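PDB 4DNG: putative aldehyde dehydrogenase AldY from Bacillus subtilis, which probably oxidises aldehydes to carboxylates with NAD(+) as the acceptor, and may contribute to protecting cells against stress from ethanol and related compounds. Local coordinates for residues D84-I87 / M88-R92; T97-K100 / S101-L105; T233-G236 / R237-E241. One frame throughout, in Å; residues are numbered along the deposited sequence.

Contact 1 and contact 2 lie on two successive helices, 83-94 and 98-118, with centres 8 Å apart. They touch directly: Ile-87 CG1 meets Leu-105 CD2 at 3.5 Å, and Ile-90 and Ala-91 pack against Ser-101. Contact 3 starts helix 233-246, on the opposite side of the chain's centre. Its centre is 32 Å from that of contact 1 and 30 Å from that of contact 2, and it touches neither. Contact 3 holds four of the residues inferred to bind NAD(+). The predicted active-site Glu-253 is nearer contact 3. The side chain of Glu-253 is about 9 Å from Gly-236 and about 12 Å from the side chain of Glu-104. Contact 1 is away from the annotated sites.

Contact 1: residues D84-I87 / M88-R92; sequences DDII and MMIAR
Residues 84-87 and 88-92 form one unbroken run of alpha-helix inside helix 83-94. Each amide of Met-88 to Ala-91 donates to the carbonyl four residues back. Met-88 N reaches Asp-84 O at 3.2 Å, and Met-89 N reaches Asp-85 O at 3.1 Å. Ile-90 N to Ile-86 O is shorter, 2.8 Å, with an N-H...O angle of 171°. Ala-91 N to Ile-87 O is 3.0 Å.

The side-chain contact along this turn is between Ile-86 and Ile-90. Their branches cross obliquely, and Ile-86 CG2 meets Ile-90 CD1 at 3.9 Å. In Ile-90, CG1 stands beside the backbone N, anti to the carbonyl carbon (chi1 -68°). This turns the ethyl branch back along the helix, and CG1 rests 3.5 Å from Ile-86 O. The same carbonyl therefore has an N-H donor from Ile-90 and apolar carbon from its side chain. Met-157 of helix 156-169 touches both isoleucines.

Met-89 follows another course. Its CG is anti to the backbone N (chi1 -175°), and bends at the next two bonds lead the thioether away from residues 84-87. It touches Phe-3 in the N-terminal part of the chain and Ile-184 of helix 183-196. Its CB still lies 3.5 Å from Asp-85 O. Ala-91 has a smaller part: its CB sits 3.6 Å from Ile-87 O. On the side of helix 98-118, Ile-87 meets Thr-102 and Leu-105.

The chemistry is divided by face. Main-chain bonds hold the turn, while the buried isoleucines, Met-89 and Ala-91 give it apolar surfaces. Asp-84 and Met-88 are exposed to solvent. Ala-91 O accepts a hydrogen bond from Gln-319 NE2. The implied result is an amphipathic helix, seated on its neighbours largely by apolar packing.

Contact 2: residues T97-K100 / S101-L105; sequences TIIK and STIEL
Ser-101 bonds back to Thr-97 and Thr-102 to Ile-98, in the first turn of helix 98-118. Thr-97 holds the N-cap position, but its side chain makes no capping bond; OG1 bonds instead to Thr-324 O.

Two carbonyls each take two hydrogen bonds. Thr-97 O accepts Ser-101 N and Ser-101 OG, both at 2.7 Å. The hydroxyl lies above the carbonyl plane, 47° out of it. Ser-101 OG stands beside its own backbone N (chi1 -61°), which turns it back to this carbonyl. An alanine here would keep the N-H bond to Thr-97 O but is likely to leave that oxygen without its second donor and open a gap against Ile-90 and Ala-91.

The other main-chain bonds, Ile-103 N to Ile-99 O and Glu-104 N to Lys-100 O, are regular helical ones. Apolar contact is thin: Ile-99 CG2 is 4.3 Å from Ile-103 CD1.

The charged side chains find partners elsewhere in the chain. Lys-100 makes a cation-pi contact with Phe-155, and Glu-104 OE2 accepts from the amides of Met-157 and Asn-158.

Ile-98 O is gripped from opposite faces of its plane, by Thr-102 N at 2.8 Å and Thr-102 OG1 at 2.7 Å.

Contact 3: residues T233-G236 / R237-E241; sequences TAVG and RHIGE
The side chains of Arg-237 and Thr-233 lie side by side, pointing the same way; Thr-233 CG2 meets the guanidinium obliquely, 3.1 Å from Arg-237 NH2. A chi1 of -56° sets Thr-233 OG1 beside the backbone N and leaves CG2 anti to it, against the arginine. Phe-247 of the second subunit packs on both residues. The His-238 ring is met obliquely by Val-235 O, which lies 3.2 Å from His-238 CB. The ring itself leads away, and its NE2 is hydrogen-bonded to Asp-216 OD2.

Val-235 and Ile-239 supply the apolar pair, CG1 to CD1 at 4.1 Å. Ile-239 also packs on Phe-229 and Leu-252 of the flanking strands.

Helical bonds join the turns. Arg-237 N reaches Thr-233 O at 2.8 Å, and Gly-240 N reaches Gly-236 O at 2.7 Å. A beta-carbon on Gly-236 would fall 2.9 Å from Thr-233 O, too close for this turn.

The helix follows strand 226-231 and leads to strand 249-254. This is the beta-alpha-beta unit of a Rossmann-like domain. Its opening residues, Thr-233 to Gly-236, belong to the NAD(+) site inferred from relatives in the aldehyde dehydrogenase family.

Contact 1: residues D84-I87 / M88-R92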
ATOM      1  N   ASP A  84       9.044 -10.002  35.556  1.00 77.44           N
ATOM      2  CA  ASP A  84       8.191 -10.862  36.383  1.00 83.16           C
ATOM      3  C   ASP A  84       6.789 -10.300  36.612  1.00 80.68           C
ATOM      4  O   ASP A  84       5.799 -10.989  36.378  1.00 76.90           O
ATOM      5  CB  ASP A  84       8.903 -11.237  37.688  1.00 76.44           C
ATOM      6  CG  ASP A  84      10.044 -12.202  37.450  1.00 81.82           C
ATOM      7  OD1 ASP A  84       9.982 -12.954  36.457  1.00 81.99           O
ATOM      8  OD2 ASP A  84      11.004 -12.227  38.244  1.00 94.52           O
ATOM      9  N   ASP A  85       6.730  -9.041  37.043  1.00 82.72           N
ATOM     10  CA  ASP A  85       5.481  -8.306  37.230  1.00 76.77           C
ATOM     11  C   ASP A  85       4.700  -8.099  35.932  1.00 76.28           C
ATOM     12  O   ASP A  85       3.472  -8.126  35.925  1.00 83.10           O
ATOM     13  CB  ASP A  85       5.782  -6.955  37.879  1.00 77.87           C
ATOM     14  CG  ASP A  85       6.460  -7.096  39.247  1.00 88.87           C
ATOM     15  OD1 ASP A  85       6.057  -7.998  40.016  1.00 91.23           O
ATOM     16  OD2 ASP A  85       7.387  -6.302  39.556  1.00 88.35           O
ATOM     17  N   ILE A  86       5.412  -7.880  34.835  1.00 71.58           N
ATOM     18  CA  ILE A  86       4.772  -7.622  33.559  1.00 68.22           C
ATOM     19  C   ILE A  86       4.097  -8.905  33.093  1.00 71.58           C
ATOM     20  O   ILE A  86       2.937  -8.880  32.676  1.00 74.73           O
ATOM     21  CB  ILE A  86       5.780  -7.056  32.529  1.00 64.82           C
ATOM     22  CG1 ILE A  86       6.362  -5.722  33.040  1.00 67.38           C
ATOM     23  CG2 ILE A  86       5.140  -6.875  31.171  1.00 61.68           C
ATOM     24  CD1 ILE A  86       7.469  -5.120  32.188  1.00 69.50           C
ATOM     25  N   ILE A  87       4.810 -10.024  33.217  1.00 72.74           N
ATOM     26  CA  ILE A  87       4.307 -11.334  32.793  1.00 72.64           C
ATOM     27  C   ILE A  87       3.013 -11.681  33.547  1.00 73.00           C
ATOM     28  O   ILE A  87       1.990 -12.015  32.947  1.00 70.02           O
ATOM     29  CB  ILE A  87       5.416 -12.424  32.882  1.00 72.90           C
ATOM     30  CG1 ILE A  87       6.408 -12.242  31.715  1.00 71.53           C
ATOM     31  CG2 ILE A  87       4.839 -13.845  32.882  1.00 67.70           C
ATOM     32  CD1 ILE A  87       7.664 -13.090  31.782  1.00 69.38           C
ATOM     33  N   MET A  88       3.058 -11.530  34.861  1.00 76.22           N
ATOM     34  CA  MET A  88       1.884 -11.693  35.701  1.00 72.42           C
ATOM     35  C   MET A  88       0.718 -10.860  35.204  1.00 71.06           C
ATOM     36  O   MET A  88      -0.369 -11.395  35.005  1.00 75.92           O
ATOM     37  CB  MET A  88       2.200 -11.359  37.165  1.00 71.32           C
ATOM     38  CG  MET A  88       1.105 -11.806  38.128  1.00 84.07           C
ATOM     39  SD  MET A  88       0.648 -13.555  37.947  1.00 95.11           S
ATOM     40  CE  MET A  88       1.980 -14.356  38.845  1.00 96.64           C
ATOM     41  N   MET A  89       0.947  -9.563  34.990  1.00 68.62           N
ATOM     42  CA  MET A  89      -0.109  -8.663  34.519  1.00 72.14           C
ATOM     43  C   MET A  89      -0.686  -9.019  33.126  1.00 67.96           C
ATOM     44  O   MET A  89      -1.909  -8.983  32.943  1.00 67.38           O
ATOM     45  CB  MET A  89       0.340  -7.202  34.590  1.00 78.91           C
ATOM     46  CG  MET A  89      -0.752  -6.194  34.223  1.00 86.63           C
ATOM     47  SD  MET A  89      -2.239  -6.229  35.249  1.00 85.69           S
ATOM     48  CE  MET A  89      -1.558  -5.757  36.832  1.00 83.90           C
ATOM     49  N   ILE A  90       0.179  -9.374  32.167  1.00 63.94           N
ATOM     50  CA  ILE A  90      -0.284  -9.871  30.864  1.00 61.31           C
ATOM     51  C   ILE A  90      -1.198 -11.077  31.049  1.00 60.45           C
ATOM     52  O   ILE A  90      -2.234 -11.164  30.412  1.00 60.93           O
ATOM     53  CB  ILE A  90       0.870 -10.273  29.911  1.00 62.16           C
ATOM     54  CG1 ILE A  90       1.679  -9.041  29.464  1.00 62.83           C
ATOM     55  CG2 ILE A  90       0.324 -10.992  28.681  1.00 52.17           C
ATOM     56  CD1 ILE A  90       3.066  -9.396  28.970  1.00 59.09           C
ATOM     57  N   ALA A  91      -0.797 -12.006  31.911  1.00 59.09           N
ATOM     58  CA  ALA A  91      -1.628 -13.150  32.231  1.00 65.75           C
ATOM     59  C   ALA A  91      -2.986 -12.730  32.845  1.00 68.59           C
ATOM     60  O   ALA A  91      -4.035 -13.110  32.326  1.00 65.65           O
ATOM     61  CB  ALA A  91      -0.882 -14.113  33.148  1.00 69.18           C
ATOM     62  N   ARG A  92      -2.961 -11.913  33.899  1.00 71.24           N
ATOM     63  CA  ARG A  92      -4.199 -11.491  34.578  1.00 73.53           C
ATOM     64  C   ARG A  92      -5.190 -10.807  33.643  1.00 73.89           C
ATOM     65  O   ARG A  92      -6.381 -11.103  33.690  1.00 71.67           O
ATOM     66  CB  ARG A  92      -3.924 -10.574  35.776  1.00 76.65           C
ATOM     67  CG  ARG A  92      -2.654 -10.888  36.553  1.00 84.01           C
ATOM     68  CD  ARG A  92      -2.827 -10.771  38.063  1.00 91.57           C
ATOM     69  NE  ARG A  92      -3.061  -9.411  38.564  1.00 90.96           N
ATOM     70  CZ  ARG A  92      -4.252  -8.933  38.923  1.00 89.90           C
ATOM     71  NH1 ARG A  92      -5.335  -9.699  38.811  1.00101.39           N
ATOM     72  NH2 ARG A  92      -4.370  -7.690  39.386  1.00 77.52           N
TER

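Contact 2: residues T97-K100 / S101-L105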
ATOM      1  N   THR A  97      -1.813 -17.645  29.455  1.00 70.93           N
ATOM      2  CA  THR A  97      -1.072 -18.448  30.402  1.00 70.88           C
ATOM      3  C   THR A  97       0.294 -17.779  30.726  1.00 75.45           C
ATOM      4  O   THR A  97       0.778 -16.965  29.916  1.00 70.91           O
ATOM      5  CB  THR A  97      -0.908 -19.788  29.687  1.00 73.90           C
ATOM      6  OG1 THR A  97      -1.956 -20.675  30.103  1.00 78.01           O
ATOM      7  CG2 THR A  97       0.439 -20.390  29.891  1.00 76.91           C
ATOM      8  N   ILE A  98       0.899 -18.089  31.890  1.00 68.17           N
ATOM      9  CA  ILE A  98       2.243 -17.578  32.211  1.00 68.40           C
ATOM     10  C   ILE A  98       3.242 -17.947  31.110  1.00 72.25           C
ATOM     11  O   ILE A  98       4.100 -17.146  30.739  1.00 75.22           O
ATOM     12  CB  ILE A  98       2.773 -18.031  33.599  1.00 75.13           C
ATOM     13  CG1 ILE A  98       2.567 -16.938  34.647  1.00 79.59           C
ATOM     14  CG2 ILE A  98       4.291 -18.187  33.570  1.00 73.41           C
ATOM     15  CD1 ILE A  98       1.152 -16.728  35.105  1.00 79.23           C
ATOM     16  N   ILE A  99       3.119 -19.157  30.582  1.00 74.02           N
ATOM     17  CA  ILE A  99       3.938 -19.580  29.448  1.00 78.12           C
ATOM     18  C   ILE A  99       3.706 -18.697  28.224  1.00 74.97           C
ATOM     19  O   ILE A  99       4.658 -18.159  27.669  1.00 82.26           O
ATOM     20  CB  ILE A  99       3.717 -21.065  29.084  1.00 81.99           C
ATOM     21  CG1 ILE A  99       4.142 -21.978  30.249  1.00 95.22           C
ATOM     22  CG2 ILE A  99       4.487 -21.427  27.822  1.00 77.18           C
ATOM     23  CD1 ILE A  99       3.114 -22.142  31.362  1.00 99.44           C
ATOM     24  N   LYS A 100       2.449 -18.552  27.807  1.00 72.26           N
ATOM     25  CA  LYS A 100       2.117 -17.714  26.657  1.00 68.46           C
ATOM     26  C   LYS A 100       2.607 -16.281  26.918  1.00 67.37           C
ATOM     27  O   LYS A 100       3.152 -15.630  26.028  1.00 62.86           O
ATOM     28  CB  LYS A 100       0.606 -17.716  26.376  1.00 67.52           C
ATOM     29  CG  LYS A 100       0.254 -17.087  25.038  1.00 76.29           C
ATOM     30  CD  LYS A 100      -0.991 -16.211  25.052  1.00 85.11           C
ATOM     31  CE  LYS A 100      -2.204 -16.916  24.458  1.00 95.34           C
ATOM     32  NZ  LYS A 100      -2.983 -16.030  23.537  1.00 95.97           N
ATOM     33  N   SER A 101       2.440 -15.819  28.155  1.00 65.14           N
ATOM     34  CA  SER A 101       2.782 -14.448  28.510  1.00 67.99           C
ATOM     35  C   SER A 101       4.282 -14.196  28.485  1.00 69.86           C
ATOM     36  O   SER A 101       4.726 -13.112  28.080  1.00 63.70           O
ATOM     37  CB  SER A 101       2.222 -14.101  29.880  1.00 73.34           C
ATOM     38  OG  SER A 101       0.810 -14.216  29.887  1.00 68.45           O
ATOM     39  N   THR A 102       5.052 -15.196  28.911  1.00 66.94           N
ATOM     40  CA  THR A 102       6.500 -15.084  28.913  1.00 66.50           C
ATOM     41  C   THR A 102       7.006 -14.945  27.492  1.00 71.28           C
ATOM     42  O   THR A 102       7.875 -14.114  27.205  1.00 70.87           O
ATOM     43  CB  THR A 102       7.139 -16.289  29.594  1.00 66.04           C
ATOM     44  OG1 THR A 102       6.681 -16.341  30.950  1.00 63.89           O
ATOM     45  CG2 THR A 102       8.685 -16.189  29.565  1.00 66.45           C
ATOM     46  N   ILE A 103       6.428 -15.743  26.599  1.00 74.98           N
ATOM     47  CA  ILE A 103       6.805 -15.741  25.185  1.00 70.52           C
ATOM     48  C   ILE A 103       6.491 -14.370  24.589  1.00 69.03           C
ATOM     49  O   ILE A 103       7.305 -13.789  23.853  1.00 69.98           O
ATOM     50  CB  ILE A 103       6.105 -16.891  24.431  1.00 70.03           C
ATOM     51  CG1 ILE A 103       6.794 -18.223  24.765  1.00 75.93           C
ATOM     52  CG2 ILE A 103       6.133 -16.658  22.934  1.00 70.76           C
ATOM     53  CD1 ILE A 103       6.020 -19.461  24.356  1.00 77.92           C
ATOM     54  N   GLU A 104       5.328 -13.837  24.953  1.00 68.80           N
ATOM     55  CA  GLU A 104       4.905 -12.537  24.470  1.00 68.53           C
ATOM     56  C   GLU A 104       5.831 -11.406  24.947  1.00 67.98           C
ATOM     57  O   GLU A 104       6.229 -10.537  24.134  1.00 63.23           O
ATOM     58  CB  GLU A 104       3.457 -12.252  24.849  1.00 70.65           C
ATOM     59  CG  GLU A 104       2.914 -11.059  24.083  1.00 84.81           C
ATOM     60  CD  GLU A 104       1.418 -10.838  24.239  1.00 95.11           C
ATOM     61  OE1 GLU A 104       0.670 -11.803  24.548  1.00 92.79           O
ATOM     62  OE2 GLU A 104       0.998  -9.673  24.025  1.00 94.00           O
ATOM     63  N   LEU A 105       6.183 -11.413  26.239  1.00 59.88           N
ATOM     64  CA  LEU A 105       7.106 -10.407  26.747  1.00 60.38           C
ATOM     65  C   LEU A 105       8.458 -10.541  26.074  1.00 65.63           C
ATOM     66  O   LEU A 105       9.062  -9.536  25.683  1.00 68.36           O
ATOM     67  CB  LEU A 105       7.272 -10.453  28.266  1.00 66.10           C
ATOM     68  CG  LEU A 105       8.139  -9.339  28.901  1.00 67.43           C
ATOM     69  CD1 LEU A 105       7.767  -7.949  28.416  1.00 68.70           C
ATOM     70  CD2 LEU A 105       8.010  -9.387  30.394  1.00 74.16           C
TER

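Contact 3: residues T233-G236 / R237-E241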
ATOM      1  N   THR A 233     -11.638  -9.380   9.433  1.00 68.68           N
ATOM      2  CA  THR A 233     -11.713  -8.959   8.032  1.00 67.09           C
ATOM      3  C   THR A 233     -12.708  -7.810   7.743  1.00 65.62           C
ATOM      4  O   THR A 233     -12.397  -6.902   6.967  1.00 71.78           O
ATOM      5  CB  THR A 233     -11.993 -10.191   7.181  1.00 61.26           C
ATOM      6  OG1 THR A 233     -10.966 -11.138   7.465  1.00 66.04           O
ATOM      7  CG2 THR A 233     -12.002  -9.885   5.670  1.00 58.22           C
ATOM      8  N   ALA A 234     -13.867  -7.823   8.399  1.00 58.31           N
ATOM      9  CA  ALA A 234     -14.938  -6.869   8.098  1.00 55.81           C
ATOM     10  C   ALA A 234     -14.558  -5.455   8.514  1.00 60.67           C
ATOM     11  O   ALA A 234     -14.829  -4.493   7.794  1.00 69.19           O
ATOM     12  CB  ALA A 234     -16.254  -7.314   8.746  1.00 58.18           C
ATOM     13  N   VAL A 235     -13.920  -5.338   9.676  1.00 59.46           N
ATOM     14  CA  VAL A 235     -13.297  -4.095  10.117  1.00 57.34           C
ATOM     15  C   VAL A 235     -12.127  -3.719   9.158  1.00 60.22           C
ATOM     16  O   VAL A 235     -12.001  -2.562   8.717  1.00 60.31           O
ATOM     17  CB  VAL A 235     -12.863  -4.215  11.601  1.00 59.43           C
ATOM     18  CG1 VAL A 235     -12.305  -2.898  12.142  1.00 48.23           C
ATOM     19  CG2 VAL A 235     -14.048  -4.668  12.465  1.00 56.79           C
ATOM     20  N   GLY A 236     -11.308  -4.704   8.794  1.00 58.33           N
ATOM     21  CA  GLY A 236     -10.303  -4.521   7.738  1.00 56.25           C
ATOM     22  C   GLY A 236     -10.859  -3.854   6.480  1.00 57.58           C
ATOM     23  O   GLY A 236     -10.317  -2.853   6.013  1.00 52.00           O
ATOM     24  N   ARG A 237     -11.953  -4.386   5.932  1.00 53.20           N
ATOM     25  CA  ARG A 237     -12.502  -3.806   4.715  1.00 51.55           C
ATOM     26  C   ARG A 237     -12.915  -2.358   4.962  1.00 56.03           C
ATOM     27  O   ARG A 237     -12.734  -1.488   4.103  1.00 60.87           O
ATOM     28  CB  ARG A 237     -13.676  -4.643   4.183  1.00 55.69           C
ATOM     29  CG  ARG A 237     -13.311  -6.107   3.926  1.00 50.21           C
ATOM     30  CD  ARG A 237     -14.420  -6.907   3.245  1.00 51.75           C
ATOM     31  NE  ARG A 237     -13.758  -7.744   2.271  1.00 71.11           N
ATOM     32  CZ  ARG A 237     -13.606  -9.050   2.369  1.00 66.30           C
ATOM     33  NH1 ARG A 237     -12.939  -9.682   1.425  1.00 62.85           N
ATOM     34  NH2 ARG A 237     -14.137  -9.713   3.378  1.00 70.34           N
ATOM     35  N   HIS A 238     -13.456  -2.107   6.151  1.00 56.84           N
ATOM     36  CA  HIS A 238     -13.892  -0.777   6.563  1.00 58.39           C
ATOM     37  C   HIS A 238     -12.705   0.163   6.647  1.00 58.29           C
ATOM     38  O   HIS A 238     -12.778   1.317   6.217  1.00 60.63           O
ATOM     39  CB  HIS A 238     -14.631  -0.911   7.899  1.00 67.99           C
ATOM     40  CG  HIS A 238     -15.287   0.362   8.411  1.00 70.67           C
ATOM     41  ND1 HIS A 238     -16.452   0.824   7.928  1.00 68.77           N
ATOM     42  CD2 HIS A 238     -14.925   1.223   9.456  1.00 70.46           C
ATOM     43  CE1 HIS A 238     -16.789   1.951   8.586  1.00 73.70           C
ATOM     44  NE2 HIS A 238     -15.860   2.179   9.533  1.00 71.23           N
ATOM     45  N   ILE A 239     -11.592  -0.312   7.188  1.00 57.50           N
ATOM     46  CA  ILE A 239     -10.373   0.486   7.196  1.00 55.54           C
ATOM     47  C   ILE A 239      -9.849   0.696   5.767  1.00 55.39           C
ATOM     48  O   ILE A 239      -9.512   1.812   5.373  1.00 57.01           O
ATOM     49  CB  ILE A 239      -9.288  -0.180   8.051  1.00 53.73           C
ATOM     50  CG1 ILE A 239      -9.744  -0.171   9.493  1.00 54.23           C
ATOM     51  CG2 ILE A 239      -7.932   0.525   7.847  1.00 51.45           C
ATOM     52  CD1 ILE A 239      -8.999  -1.137  10.374  1.00 59.25           C
ATOM     53  N   GLY A 240      -9.808  -0.378   4.991  1.00 52.49           N
ATOM     54  CA  GLY A 240      -9.286  -0.319   3.620  1.00 61.44           C
ATOM     55  C   GLY A 240      -9.986   0.705   2.755  1.00 64.01           C
ATOM     56  O   GLY A 240      -9.371   1.382   1.931  1.00 64.65           O
ATOM     57  N   GLU A 241     -11.283   0.835   2.959  1.00 61.12           N
ATOM     58  CA  GLU A 241     -12.058   1.776   2.184  1.00 64.28           C
ATOM     59  C   GLU A 241     -11.739   3.210   2.620  1.00 64.67           C
ATOM     60  O   GLU A 241     -11.497   4.088   1.786  1.00 64.94           O
ATOM     61  CB  GLU A 241     -13.525   1.407   2.335  1.00 75.96           C
ATOM     62  CG  GLU A 241     -14.572   2.480   2.123  1.00 86.79           C
ATOM     63  CD  GLU A 241     -15.847   2.127   2.863  1.00 90.51           C
ATOM     64  OE1 GLU A 241     -16.906   1.968   2.227  1.00 89.81           O
ATOM     65  OE2 GLU A 241     -15.768   1.966   4.100  1.00 94.40           O
TER